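Local coordinates for glideosome-associated protein 50 (Plasmodium falciparum 3D7, PDB 3TGH) that is a component of the glideosome, the machinery of parasite gliding and host-cell invasion, and probably anchors it in the inner membrane complex, at residues 3-8 against 31-36; 9-14 against 44-49; 25-30 against 70-75; 153-158 against 191-196; 180-185 against 323-328. All blocks are in the same frame, centred on the assembly; numbering follows the deposited sequence.

Contact 1 (3-8 against 31-36)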
# COMPACT_ATOMS: atom_id res chain seq x y z
N GLN A 3 -8.50 7.46 -16.93
CA GLN A 3 -7.74 6.52 -16.10
C GLN A 3 -7.53 7.06 -14.69
O GLN A 3 -7.69 8.25 -14.43
CB GLN A 3 -6.38 6.22 -16.74
CG GLN A 3 -6.45 5.54 -18.09
CD GLN A 3 -5.08 5.23 -18.68
OE1 GLN A 3 -4.05 5.61 -18.13
NE2 GLN A 3 -5.07 4.52 -19.81
N LEU A 4 -7.17 6.15 -13.78
CA LEU A 4 -6.70 6.52 -12.44
C LEU A 4 -5.29 5.96 -12.31
O LEU A 4 -5.06 4.77 -12.52
CB LEU A 4 -7.62 5.92 -11.37
CG LEU A 4 -7.36 6.33 -9.91
CD1 LEU A 4 -8.44 5.76 -8.99
CD2 LEU A 4 -6.00 5.87 -9.43
N ARG A 5 -4.35 6.83 -11.96
CA ARG A 5 -2.94 6.46 -11.87
C ARG A 5 -2.35 6.79 -10.52
O ARG A 5 -2.45 7.93 -10.04
CB ARG A 5 -2.15 7.17 -12.96
CG ARG A 5 -2.57 6.72 -14.35
CD ARG A 5 -1.67 7.30 -15.40
NE ARG A 5 -1.94 6.76 -16.72
CZ ARG A 5 -1.25 7.05 -17.82
NH1 ARG A 5 -0.24 7.91 -17.78
NH2 ARG A 5 -1.59 6.49 -18.98
N PHE A 6 -1.70 5.79 -9.92
CA PHE A 6 -1.09 5.95 -8.63
C PHE A 6 0.24 5.21 -8.61
O PHE A 6 0.50 4.36 -9.46
CB PHE A 6 -2.04 5.49 -7.51
CG PHE A 6 -2.27 4.01 -7.43
CD1 PHE A 6 -1.51 3.23 -6.56
CD2 PHE A 6 -3.25 3.40 -8.20
CE1 PHE A 6 -1.73 1.86 -6.46
CE2 PHE A 6 -3.48 2.02 -8.10
CZ PHE A 6 -2.71 1.25 -7.23
N ALA A 7 1.11 5.60 -7.68
CA ALA A 7 2.41 4.97 -7.51
C ALA A 7 2.48 4.28 -6.16
O ALA A 7 1.77 4.65 -5.23
CB ALA A 7 3.53 6.01 -7.64
N SER A 8 3.34 3.26 -6.07
CA SER A 8 3.60 2.55 -4.83
C SER A 8 5.08 2.66 -4.49
O SER A 8 5.93 2.44 -5.36
CB SER A 8 3.25 1.06 -4.96
OG SER A 8 1.85 0.86 -5.08
N LYS A 31 5.49 12.84 -12.37
CA LYS A 31 5.18 13.95 -13.27
C LYS A 31 4.77 13.45 -14.66
O LYS A 31 3.70 13.79 -15.16
CB LYS A 31 6.40 14.88 -13.39
CG LYS A 31 6.22 16.06 -14.34
CD LYS A 31 5.26 17.09 -13.78
CE LYS A 31 5.25 18.36 -14.63
NZ LYS A 31 4.36 19.41 -14.07
N ASN A 32 5.61 12.62 -15.27
CA ASN A 32 5.41 12.23 -16.67
C ASN A 32 4.21 11.30 -16.88
O ASN A 32 3.55 11.38 -17.92
CB ASN A 32 6.66 11.58 -17.24
CG ASN A 32 7.82 12.55 -17.36
OD1 ASN A 32 7.65 13.77 -17.27
ND2 ASN A 32 9.02 12.01 -17.56
N GLU A 33 3.95 10.44 -15.90
CA GLU A 33 2.83 9.50 -15.96
C GLU A 33 1.53 10.10 -15.43
O GLU A 33 0.49 9.44 -15.48
CB GLU A 33 3.15 8.22 -15.18
CG GLU A 33 4.24 7.35 -15.80
CD GLU A 33 3.71 6.33 -16.82
OE1 GLU A 33 2.48 6.20 -16.99
OE2 GLU A 33 4.55 5.65 -17.44
N ARG A 34 1.58 11.34 -14.92
CA ARG A 34 0.41 12.02 -14.36
C ARG A 34 -0.19 11.23 -13.19
O ARG A 34 -1.40 11.02 -13.11
CB ARG A 34 -0.65 12.31 -15.44
CG ARG A 34 -0.20 13.32 -16.50
CD ARG A 34 -0.70 12.93 -17.90
NE ARG A 34 -0.78 14.08 -18.80
CZ ARG A 34 -0.85 14.00 -20.13
NH1 ARG A 34 -0.84 12.82 -20.75
NH2 ARG A 34 -0.93 15.11 -20.85
N VAL A 35 0.68 10.78 -12.29
CA VAL A 35 0.24 10.11 -11.07
C VAL A 35 -0.48 11.13 -10.18
O VAL A 35 -0.01 12.27 -10.04
CB VAL A 35 1.43 9.50 -10.32
CG1 VAL A 35 1.05 9.09 -8.89
CG2 VAL A 35 1.98 8.30 -11.12
N THR A 36 -1.60 10.74 -9.59
CA THR A 36 -2.38 11.65 -8.73
C THR A 36 -2.38 11.31 -7.23
O THR A 36 -2.81 12.12 -6.41
CB THR A 36 -3.82 11.78 -9.23
OG1 THR A 36 -4.43 10.49 -9.27
CG2 THR A 36 -3.84 12.42 -10.62
O HOH W 1 -5.07 9.60 -11.79
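Arg5, on strand 4-8, reaches across to Glu33, where helix 17-32 gives way to the loop, and its NH1 donates to the backbone O of Glu33 at 2.9 Å in a nearly straight bond (169°). That oxygen lies in the guanidinium plane, although NH1 itself stands above the plane of the carbonyl. The carboxylate of Glu33 is also close, with OE1 3.3 Å from Arg5 NH1, but it sits well out of the guanidinium plane, so the carboxylate attracts Arg5 by charge only, with no N-H pointing at it. At the backbone, Thr36 N donates to Arg5 O at 3.0 Å, and one water joins Arg5 N to Thr36 OG1. Val35, a small branched residue suited to the buried side, has CG1 anti to its backbone N (chi1 167°), and this methyl rests 3.7 Å from Ala7 N. The second shell sets the arginine: Gln3 OE1 takes both NE, at 2.8 Å, and NH2, at 2.7 Å, from Arg5, a side-on grip that fixes the turn of the guanidinium. Arg34, at positive phi, closes the helix in a Schellman motif and turns the chain toward strand 37-40, within a beta-alpha-beta unit. Glu33 OE2 has a further partner in Lys289. Close to the C-terminal end of the helix, whose carbonyls carry partial negative charge, the positive charge of Arg5 is probably stabilised by that end as well as by the Glu33 carboxylate.

Contact 2 (9-14 against 44-49); sequences LGDWGK and NFIDGV
Gly13 and Phe45 form a single beta bridge between the loops that follow strands 4-8 and 37-40. Ile46 N donates to Gly13 O at 3.0 Å, while the return bond from Gly13 N to Asn44 O is bent and weak. With the CA atoms of Gly13 and Phe45 only 4.2 Å apart, glycine suits the place, since a side chain there would point into Asn44 O. Gly10 to Gly13 read GDWG, the GDxG motif whose aspartate binds metal in active purple acid phosphatases. Here Asp11 OD2 accepts from the backbone N of metal-binding His233, and the side chain of Asp11 is about 9 Å from a bound cobalt ion. Asn44 O lies 3.6 Å above the plane of the Trp12 ring, over its centre. Trp12 also turns its edge to the face of Phe45 in a T-shaped pair, CH2 to CZ 3.9 Å, with Val49 CG1 over the opposite face of Phe45. Trp12 NE1 bonds to Ser40 OG and only weakly to Asn44 OD1, which Thr78 holds. Ile46 lays CG1 3.8 Å from Lys14 CB and CD1 3.7 Å from Asp11 O.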
# COMPACT_ATOMS: atom_id res chain seq x y z
N LEU A 9 5.38 2.99 -3.24
CA LEU A 9 6.75 3.13 -2.74
C LEU A 9 6.82 2.52 -1.33
O LEU A 9 6.13 2.96 -0.43
CB LEU A 9 7.13 4.61 -2.67
CG LEU A 9 8.55 4.90 -2.18
CD1 LEU A 9 9.58 4.51 -3.25
CD2 LEU A 9 8.69 6.35 -1.76
N GLY A 10 7.67 1.51 -1.14
CA GLY A 10 7.70 0.79 0.14
C GLY A 10 9.05 0.74 0.81
O GLY A 10 10.08 0.72 0.13
N ASP A 11 9.05 0.74 2.14
CA ASP A 11 10.28 0.57 2.94
C ASP A 11 11.37 1.56 2.54
O ASP A 11 12.54 1.21 2.35
CB ASP A 11 10.75 -0.87 2.82
CG ASP A 11 9.73 -1.85 3.37
OD1 ASP A 11 9.67 -2.02 4.60
OD2 ASP A 11 8.98 -2.46 2.58
N TRP A 12 10.95 2.82 2.45
CA TRP A 12 11.68 3.88 1.76
C TRP A 12 12.51 4.75 2.70
O TRP A 12 13.43 5.46 2.25
CB TRP A 12 10.66 4.74 0.97
CG TRP A 12 9.50 5.15 1.82
CD1 TRP A 12 8.26 4.56 1.85
CD2 TRP A 12 9.46 6.19 2.80
NE1 TRP A 12 7.46 5.17 2.78
CE2 TRP A 12 8.17 6.19 3.37
CE3 TRP A 12 10.39 7.14 3.24
CZ2 TRP A 12 7.80 7.08 4.37
CZ3 TRP A 12 10.01 8.05 4.23
CH2 TRP A 12 8.73 8.00 4.79
N GLY A 13 12.22 4.70 3.99
CA GLY A 13 12.80 5.65 4.95
C GLY A 13 14.13 5.25 5.55
O GLY A 13 14.20 4.84 6.71
N LYS A 14 15.19 5.39 4.75
CA LYS A 14 16.56 5.16 5.20
C LYS A 14 17.51 5.97 4.32
O LYS A 14 17.33 6.03 3.11
CB LYS A 14 16.90 3.68 5.11
CG LYS A 14 18.25 3.32 5.76
CD LYS A 14 18.53 1.83 5.70
CE LYS A 14 19.87 1.50 6.38
NZ LYS A 14 20.17 0.05 6.36
N ASN A 44 7.54 2.48 6.79
CA ASN A 44 7.92 3.84 6.40
C ASN A 44 9.38 4.09 6.75
O ASN A 44 10.22 4.24 5.86
CB ASN A 44 7.02 4.87 7.08
CG ASN A 44 5.60 4.82 6.60
OD1 ASN A 44 5.34 4.76 5.39
ND2 ASN A 44 4.64 4.85 7.53
N PHE A 45 9.68 4.11 8.05
CA PHE A 45 11.01 4.41 8.52
C PHE A 45 11.68 3.13 8.99
O PHE A 45 11.21 2.48 9.92
CB PHE A 45 10.95 5.43 9.65
CG PHE A 45 10.44 6.77 9.23
CD1 PHE A 45 11.30 7.75 8.76
CD2 PHE A 45 9.08 7.05 9.29
CE1 PHE A 45 10.82 8.99 8.36
CE2 PHE A 45 8.60 8.29 8.89
CZ PHE A 45 9.47 9.26 8.43
N ILE A 46 12.79 2.80 8.36
CA ILE A 46 13.48 1.54 8.63
C ILE A 46 13.98 1.48 10.08
O ILE A 46 13.99 0.41 10.68
CB ILE A 46 14.63 1.28 7.63
CG1 ILE A 46 14.10 1.27 6.18
CG2 ILE A 46 15.35 -0.04 7.95
CD1 ILE A 46 12.95 0.29 5.94
N ASP A 47 14.39 2.61 10.64
CA ASP A 47 14.81 2.65 12.04
C ASP A 47 13.76 3.28 12.96
O ASP A 47 14.05 3.57 14.13
CB ASP A 47 16.15 3.40 12.17
CG ASP A 47 17.30 2.66 11.50
OD1 ASP A 47 17.39 1.42 11.66
OD2 ASP A 47 18.12 3.32 10.83
N GLY A 48 12.54 3.44 12.46
CA GLY A 48 11.46 4.10 13.20
C GLY A 48 11.67 5.60 13.32
O GLY A 48 12.71 6.11 12.91
N VAL A 49 10.68 6.30 13.87
CA VAL A 49 10.87 7.69 14.29
C VAL A 49 10.70 7.77 15.80
O VAL A 49 10.01 6.93 16.40
CB VAL A 49 9.88 8.68 13.62
CG1 VAL A 49 10.18 8.82 12.13
CG2 VAL A 49 8.45 8.25 13.86
O HOH W 2 14.97 5.13 9.34

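Contact 3 (25-30 against 70-75)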
# COMPACT_ATOMS: atom_id res chain seq x y z
N TYR A 25 14.02 9.29 -9.85
CA TYR A 25 13.17 8.63 -10.84
C TYR A 25 11.70 8.62 -10.44
O TYR A 25 10.82 8.74 -11.30
CB TYR A 25 13.66 7.20 -11.10
CG TYR A 25 14.99 7.17 -11.83
CD1 TYR A 25 16.13 6.63 -11.25
CD2 TYR A 25 15.10 7.71 -13.11
CE1 TYR A 25 17.35 6.62 -11.94
CE2 TYR A 25 16.30 7.70 -13.80
CZ TYR A 25 17.42 7.16 -13.21
OH TYR A 25 18.61 7.16 -13.91
N PHE A 26 11.43 8.48 -9.14
CA PHE A 26 10.08 8.54 -8.59
C PHE A 26 9.39 9.84 -9.00
O PHE A 26 8.28 9.82 -9.52
CB PHE A 26 10.16 8.43 -7.06
CG PHE A 26 8.85 8.11 -6.39
CD1 PHE A 26 8.13 6.97 -6.71
CD2 PHE A 26 8.37 8.93 -5.37
CE1 PHE A 26 6.93 6.68 -6.06
CE2 PHE A 26 7.17 8.63 -4.72
CZ PHE A 26 6.46 7.51 -5.07
N LYS A 27 10.06 10.96 -8.75
CA LYS A 27 9.56 12.28 -9.14
C LYS A 27 9.34 12.40 -10.65
O LYS A 27 8.33 12.95 -11.09
CB LYS A 27 10.51 13.38 -8.67
CG LYS A 27 10.58 13.56 -7.15
CD LYS A 27 11.73 14.48 -6.79
CE LYS A 27 11.98 14.53 -5.31
NZ LYS A 27 13.16 15.37 -5.00
N GLN A 28 10.30 11.91 -11.43
CA GLN A 28 10.23 11.96 -12.89
C GLN A 28 9.00 11.23 -13.41
O GLN A 28 8.26 11.78 -14.23
CB GLN A 28 11.48 11.33 -13.51
CG GLN A 28 11.56 11.46 -15.04
CD GLN A 28 12.55 10.51 -15.68
OE1 GLN A 28 13.00 9.56 -15.06
NE2 GLN A 28 12.89 10.75 -16.95
N PHE A 29 8.79 10.01 -12.93
CA PHE A 29 7.65 9.20 -13.36
C PHE A 29 6.32 9.75 -12.88
O PHE A 29 5.34 9.73 -13.62
CB PHE A 29 7.78 7.75 -12.88
CG PHE A 29 8.59 6.89 -13.79
CD1 PHE A 29 9.97 6.97 -13.80
CD2 PHE A 29 7.97 6.00 -14.64
CE1 PHE A 29 10.73 6.16 -14.65
CE2 PHE A 29 8.72 5.19 -15.49
CZ PHE A 29 10.10 5.27 -15.49
N ILE A 30 6.27 10.23 -11.64
CA ILE A 30 5.03 10.80 -11.11
C ILE A 30 4.56 11.97 -11.98
O ILE A 30 3.37 12.07 -12.31
CB ILE A 30 5.19 11.20 -9.63
CG1 ILE A 30 5.12 9.93 -8.77
CG2 ILE A 30 4.10 12.19 -9.21
CD1 ILE A 30 5.49 10.15 -7.33
N GLY A 70 4.71 22.46 -6.91
CA GLY A 70 3.69 21.59 -6.36
C GLY A 70 3.55 20.25 -7.06
O GLY A 70 2.52 19.59 -6.92
N ASP A 71 4.58 19.84 -7.80
CA ASP A 71 4.54 18.60 -8.59
C ASP A 71 4.41 17.33 -7.73
O ASP A 71 3.93 16.31 -8.21
CB ASP A 71 5.77 18.48 -9.49
CG ASP A 71 5.76 19.47 -10.65
OD1 ASP A 71 4.70 20.07 -10.95
OD2 ASP A 71 6.83 19.63 -11.28
N MET A 72 4.85 17.39 -6.47
CA MET A 72 4.72 16.25 -5.56
C MET A 72 3.66 16.46 -4.47
O MET A 72 3.53 15.64 -3.55
CB MET A 72 6.08 15.92 -4.93
CG MET A 72 7.08 15.29 -5.90
SD MET A 72 6.61 13.62 -6.38
CE MET A 72 7.11 12.72 -4.90
N TYR A 73 2.88 17.53 -4.58
CA TYR A 73 1.84 17.76 -3.58
C TYR A 73 0.59 16.96 -3.94
O TYR A 73 -0.24 17.40 -4.75
CB TYR A 73 1.52 19.25 -3.41
CG TYR A 73 0.54 19.50 -2.29
CD1 TYR A 73 0.83 19.10 -0.99
CD2 TYR A 73 -0.69 20.12 -2.53
CE1 TYR A 73 -0.06 19.32 0.05
CE2 TYR A 73 -1.59 20.34 -1.49
CZ TYR A 73 -1.26 19.93 -0.20
OH TYR A 73 -2.13 20.14 0.84
N MET A 74 0.50 15.78 -3.35
CA MET A 74 -0.60 14.85 -3.56
C MET A 74 -0.68 13.93 -2.34
O MET A 74 0.26 13.89 -1.54
CB MET A 74 -0.34 14.02 -4.83
CG MET A 74 0.92 13.16 -4.76
SD MET A 74 1.27 12.32 -6.32
CE MET A 74 1.70 13.73 -7.36
N PRO A 75 -1.78 13.18 -2.19
CA PRO A 75 -1.89 12.27 -1.05
C PRO A 75 -0.82 11.20 -1.05
O PRO A 75 -0.45 10.70 -2.11
CB PRO A 75 -3.27 11.63 -1.24
CG PRO A 75 -4.02 12.62 -2.04
CD PRO A 75 -3.02 13.20 -2.98
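Met72 lies at about a right angle to three side chains of helix 17-32, Phe26, Lys27 and Ile30, and touches them chiefly with SD and CE. Its SD meets Ile30 CD1 at 3.8 Å and Lys27 CG at 4.0 Å, while its methyl, CE, runs on to Phe26 CD2, also 4.0 Å away. Bends at chi2 (-70°) and chi3 (-77°) fold SD and CE round, which lets one flexible, unbranched side chain serve three neighbours of different shape. On the helix, Ile30 CD1 covers one face of the Phe26 ring, toward its rim, so residues one turn apart present a joined apolar surface. Met74 comes to the same isoleucine obliquely: its CE is 3.4 Å from Ile30 CG2, tighter than an ordinary van der Waals contact. Both branches of Ile30 meet Met72, and CG2 reaches Met74 as well. Lys27 gives the contact only its aliphatic stem, its NZ being bound to Ser66 O. A type I turn from Gly70 to Tyr73 lifts Met72 toward the helix, and Asp71 forms a salt bridge with Lys31 at the outer side. Ile30 and Met74 both also touch Ile38. The crossover helix of the beta-alpha-beta unit 4-8, 17-32, 37-40 is met here by the segment leading into the next parallel strand, 75-78, beside strand 37-40.

Contact 4 (153-158 against 191-196); sequences AFIFID and DFIIVV
Phe154 and Ile194 lie side by side on one face of the sheet, with ring atom CD2 3.9 Å from Ile194 CB. The chi2 of 86° in Ile194 carries CD1 over a face of that ring, toward its rim. Phe156 and Val196 repeat the pairing on the same face, CD2 to CB 3.7 Å. The opposite face is aliphatic: Ile155 CD1 meets Ile193 CG2 at 4.0 Å, and just past the strand Ile157 crosses Val195 at about a right angle. Branched and aromatic residues suit such a buried strand pair, being at ease in extended backbone. Between the faces runs a parallel ladder of five backbone hydrogen bonds. Ala153 and Ile155 each both donate and accept: Ala153 N donates to Phe192 O at 2.8 Å, and Ala153 O accepts from Ile194 N at 2.9 Å; Ile157 N to Val196 O closes the row at 3.0 Å. At the polar ends, Asp191 pairs with Lys314, and Asp158 accepts from Trp85 NE1. Helix 169-189, the connection in this beta-alpha-beta unit, covers Ile155 and Ile193 with Leu179, Leu183 and Ala186, while Phe154 turns to Phe6 and Phe37 of the other sheet, across the beta-sandwich core.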
# COMPACT_ATOMS: atom_id res chain seq x y z
N ALA A 153 -11.80 0.71 -4.70
CA ALA A 153 -11.68 0.65 -3.26
C ALA A 153 -10.24 0.32 -2.89
O ALA A 153 -9.71 -0.68 -3.31
CB ALA A 153 -12.62 -0.39 -2.69
N PHE A 154 -9.62 1.21 -2.11
CA PHE A 154 -8.29 1.00 -1.55
C PHE A 154 -8.46 0.70 -0.07
O PHE A 154 -9.04 1.50 0.67
CB PHE A 154 -7.44 2.25 -1.76
CG PHE A 154 -7.05 2.47 -3.19
CD1 PHE A 154 -7.90 3.11 -4.07
CD2 PHE A 154 -5.83 2.00 -3.68
CE1 PHE A 154 -7.54 3.30 -5.40
CE2 PHE A 154 -5.47 2.18 -5.00
CZ PHE A 154 -6.33 2.83 -5.86
N ILE A 155 -7.99 -0.47 0.35
CA ILE A 155 -8.11 -0.90 1.73
C ILE A 155 -6.70 -1.02 2.31
O ILE A 155 -5.82 -1.69 1.74
CB ILE A 155 -8.88 -2.22 1.84
CG1 ILE A 155 -10.33 -2.00 1.39
CG2 ILE A 155 -8.84 -2.76 3.28
CD1 ILE A 155 -11.07 -3.28 1.04
N PHE A 156 -6.48 -0.33 3.43
CA PHE A 156 -5.16 -0.27 4.05
C PHE A 156 -5.18 -1.06 5.34
O PHE A 156 -6.00 -0.80 6.23
CB PHE A 156 -4.75 1.19 4.30
CG PHE A 156 -4.64 2.00 3.04
CD1 PHE A 156 -5.76 2.60 2.48
CD2 PHE A 156 -3.42 2.11 2.37
CE1 PHE A 156 -5.67 3.33 1.29
CE2 PHE A 156 -3.32 2.83 1.19
CZ PHE A 156 -4.46 3.43 0.64
N ILE A 157 -4.27 -2.02 5.45
CA ILE A 157 -4.22 -2.91 6.62
C ILE A 157 -2.90 -2.79 7.36
O ILE A 157 -1.87 -2.44 6.77
CB ILE A 157 -4.47 -4.40 6.24
CG1 ILE A 157 -3.45 -4.91 5.24
CG2 ILE A 157 -5.86 -4.57 5.65
CD1 ILE A 157 -3.58 -6.43 4.95
N ASP A 158 -2.95 -3.06 8.66
CA ASP A 158 -1.77 -3.18 9.47
C ASP A 158 -1.56 -4.65 9.75
O ASP A 158 -2.26 -5.24 10.58
CB ASP A 158 -1.89 -2.41 10.78
CG ASP A 158 -0.57 -2.34 11.51
OD1 ASP A 158 0.00 -3.41 11.80
OD2 ASP A 158 -0.07 -1.24 11.75
N ASP A 191 -15.46 -1.67 -8.64
CA ASP A 191 -15.03 -2.41 -9.84
C ASP A 191 -13.59 -2.90 -9.68
O ASP A 191 -13.20 -3.91 -10.29
CB ASP A 191 -15.17 -1.51 -11.06
CG ASP A 191 -16.58 -0.97 -11.23
OD1 ASP A 191 -17.46 -1.72 -11.71
OD2 ASP A 191 -16.81 0.19 -10.84
N PHE A 192 -12.82 -2.17 -8.88
CA PHE A 192 -11.45 -2.52 -8.54
C PHE A 192 -11.28 -2.50 -7.02
O PHE A 192 -11.76 -1.58 -6.35
CB PHE A 192 -10.47 -1.50 -9.12
CG PHE A 192 -10.50 -1.40 -10.62
CD1 PHE A 192 -11.15 -0.35 -11.26
CD2 PHE A 192 -9.85 -2.35 -11.40
CE1 PHE A 192 -11.15 -0.25 -12.65
CE2 PHE A 192 -9.85 -2.26 -12.79
CZ PHE A 192 -10.50 -1.21 -13.41
N ILE A 193 -10.59 -3.50 -6.48
CA ILE A 193 -10.28 -3.53 -5.04
C ILE A 193 -8.78 -3.80 -4.89
O ILE A 193 -8.27 -4.80 -5.40
CB ILE A 193 -11.08 -4.61 -4.28
CG1 ILE A 193 -12.58 -4.46 -4.55
CG2 ILE A 193 -10.83 -4.50 -2.78
CD1 ILE A 193 -13.41 -5.61 -4.01
N ILE A 194 -8.11 -2.88 -4.19
CA ILE A 194 -6.67 -2.92 -3.99
C ILE A 194 -6.41 -2.86 -2.49
O ILE A 194 -6.89 -1.97 -1.80
CB ILE A 194 -5.96 -1.73 -4.68
CG1 ILE A 194 -6.18 -1.77 -6.20
CG2 ILE A 194 -4.44 -1.72 -4.37
CD1 ILE A 194 -7.47 -1.09 -6.64
N VAL A 195 -5.64 -3.82 -1.98
CA VAL A 195 -5.29 -3.86 -0.57
C VAL A 195 -3.79 -3.57 -0.44
O VAL A 195 -2.99 -4.03 -1.26
CB VAL A 195 -5.65 -5.22 0.06
CG1 VAL A 195 -5.31 -5.25 1.54
CG2 VAL A 195 -7.15 -5.53 -0.16
N VAL A 196 -3.43 -2.79 0.57
CA VAL A 196 -2.06 -2.34 0.80
C VAL A 196 -1.66 -2.67 2.23
O VAL A 196 -2.40 -2.34 3.17
CB VAL A 196 -1.95 -0.80 0.60
CG1 VAL A 196 -0.54 -0.31 0.90
CG2 VAL A 196 -2.37 -0.42 -0.82

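Contact 5 (180-185 against 323-328)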
# COMPACT_ATOMS: atom_id res chain seq x y z
N LYS A 180 -13.21 -7.12 7.34
CA LYS A 180 -14.33 -7.89 6.80
C LYS A 180 -15.46 -6.98 6.32
O LYS A 180 -16.04 -7.22 5.26
CB LYS A 180 -14.84 -8.90 7.82
CG LYS A 180 -13.87 -10.05 8.08
CD LYS A 180 -14.32 -10.94 9.25
CE LYS A 180 -13.36 -12.11 9.45
NZ LYS A 180 -13.70 -12.95 10.65
N SER A 181 -15.74 -5.93 7.10
CA SER A 181 -16.77 -4.95 6.73
C SER A 181 -16.38 -4.19 5.47
O SER A 181 -17.18 -4.05 4.56
CB SER A 181 -17.01 -3.97 7.88
OG SER A 181 -17.51 -4.65 9.02
N GLN A 182 -15.13 -3.72 5.40
CA GLN A 182 -14.64 -3.03 4.21
C GLN A 182 -14.75 -3.89 2.94
O GLN A 182 -15.18 -3.41 1.90
CB GLN A 182 -13.18 -2.60 4.41
CG GLN A 182 -12.98 -1.54 5.47
CD GLN A 182 -11.54 -1.44 5.95
OE1 GLN A 182 -10.81 -2.43 5.94
NE2 GLN A 182 -11.15 -0.26 6.42
N LEU A 183 -14.36 -5.16 3.03
CA LEU A 183 -14.40 -6.04 1.87
C LEU A 183 -15.84 -6.35 1.47
O LEU A 183 -16.15 -6.42 0.27
CB LEU A 183 -13.62 -7.33 2.14
CG LEU A 183 -12.10 -7.15 2.24
CD1 LEU A 183 -11.47 -8.42 2.87
CD2 LEU A 183 -11.48 -6.86 0.89
N SER A 184 -16.72 -6.51 2.46
CA SER A 184 -18.14 -6.74 2.21
C SER A 184 -18.79 -5.59 1.42
O SER A 184 -19.63 -5.83 0.55
CB SER A 184 -18.88 -6.94 3.53
OG SER A 184 -20.24 -7.26 3.29
N VAL A 185 -18.40 -4.36 1.74
CA VAL A 185 -18.90 -3.19 1.01
C VAL A 185 -18.26 -3.11 -0.37
O VAL A 185 -18.96 -2.91 -1.37
CB VAL A 185 -18.65 -1.89 1.80
CG1 VAL A 185 -18.98 -0.66 0.94
CG2 VAL A 185 -19.47 -1.88 3.08
N ALA A 323 -22.53 1.06 5.56
CA ALA A 323 -22.10 -0.13 6.31
C ALA A 323 -20.59 -0.16 6.56
O ALA A 323 -20.09 -1.07 7.25
CB ALA A 323 -22.52 -1.40 5.57
N LEU A 324 -19.86 0.80 6.02
CA LEU A 324 -18.41 0.87 6.26
C LEU A 324 -18.14 1.20 7.72
O LEU A 324 -18.91 1.92 8.36
CB LEU A 324 -17.74 1.92 5.37
CG LEU A 324 -17.52 1.60 3.89
CD1 LEU A 324 -17.20 2.89 3.13
CD2 LEU A 324 -16.43 0.55 3.69
N PRO A 325 -17.04 0.67 8.28
CA PRO A 325 -16.69 1.01 9.65
C PRO A 325 -16.19 2.44 9.75
O PRO A 325 -15.58 2.95 8.80
CB PRO A 325 -15.58 0.02 9.98
CG PRO A 325 -14.97 -0.31 8.68
CD PRO A 325 -16.08 -0.27 7.68
N ASN A 326 -16.45 3.09 10.88
CA ASN A 326 -15.95 4.44 11.12
C ASN A 326 -14.42 4.43 11.14
O ASN A 326 -13.82 3.49 11.66
CB ASN A 326 -16.50 5.01 12.43
CG ASN A 326 -17.99 5.26 12.37
OD1 ASN A 326 -18.65 4.90 11.40
ND2 ASN A 326 -18.53 5.89 13.42
N VAL A 327 -13.81 5.45 10.56
CA VAL A 327 -12.36 5.56 10.59
C VAL A 327 -12.00 6.44 11.78
O VAL A 327 -12.12 7.67 11.71
CB VAL A 327 -11.78 6.13 9.28
CG1 VAL A 327 -10.28 6.40 9.42
CG2 VAL A 327 -12.03 5.14 8.14
N GLU A 328 -11.63 5.80 12.88
CA GLU A 328 -11.25 6.52 14.09
C GLU A 328 -9.81 6.17 14.44
O GLU A 328 -9.43 5.00 14.35
CB GLU A 328 -12.16 6.13 15.26
CG GLU A 328 -13.65 6.41 15.05
CD GLU A 328 -14.03 7.88 15.18
OE1 GLU A 328 -13.16 8.71 15.51
OE2 GLU A 328 -15.22 8.20 14.96
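Val185 and Leu324 bring together helix 169-189, on the outside of the phosphoesterase beta-sandwich, and the C-terminal loop that follows helix 317-321. The contact is almost wholly apolar. Leu324 crosses Val185 at about a right angle and sets its CD2 against the branch point of the valine, 3.8 Å from CB and 3.9 Å from both CG1 and CG2 of Val185. The same methyl, Leu324 CD2, comes 4.0 Å from Gln182 CA. Leu324 also touches His129 and Phe131 of strand 128-136, so it wedges between the helix and an outermost strand of the sheet. Small Ala323 fits closer to the surface, its CB 4.0 Å from Val185 CG2. Leu324, Pro325 and Asn326 have polyproline II backbone angles, an extended course that proline suits and that lets the loop pass the helix without backbone bonds to it. On the helix, positions 181, 182 and 185 share one side. The polar ends turn elsewhere: Ser181 OG bonds back to Asn177 O, one turn earlier, and Gln182 NE2 to His129 ND1, leaving CB and CG to face the loop. There the proline ring is met from two residues, with Pro325 CD 3.8 Å from Ser181 CB and Pro325 CG 4.0 Å from Gln182 CG.

How the contacts relate
Contact 4 lies deepest, about 8 Å from the chain centre to its own centre, and is a strand ladder between apolar faces; contact 5, at about 18 Å, joins the helix over that ladder to the C-terminal loop by apolar packing, with no hydrogen bonds between the segments. Contacts 1 and 3 share helix 17-32 and touch where Met74 packs on Val35, yet one uses charge at the helix end and the other methionines on its flank. Contact 2 is buried too, but as loops near the metal site, joined by backbone bonds and an edge-to-face aromatic pair. Contacts 1 and 4 belong to different sheets that face each other, while Leu9 of contact 2 packs on Phe26 of contact 3.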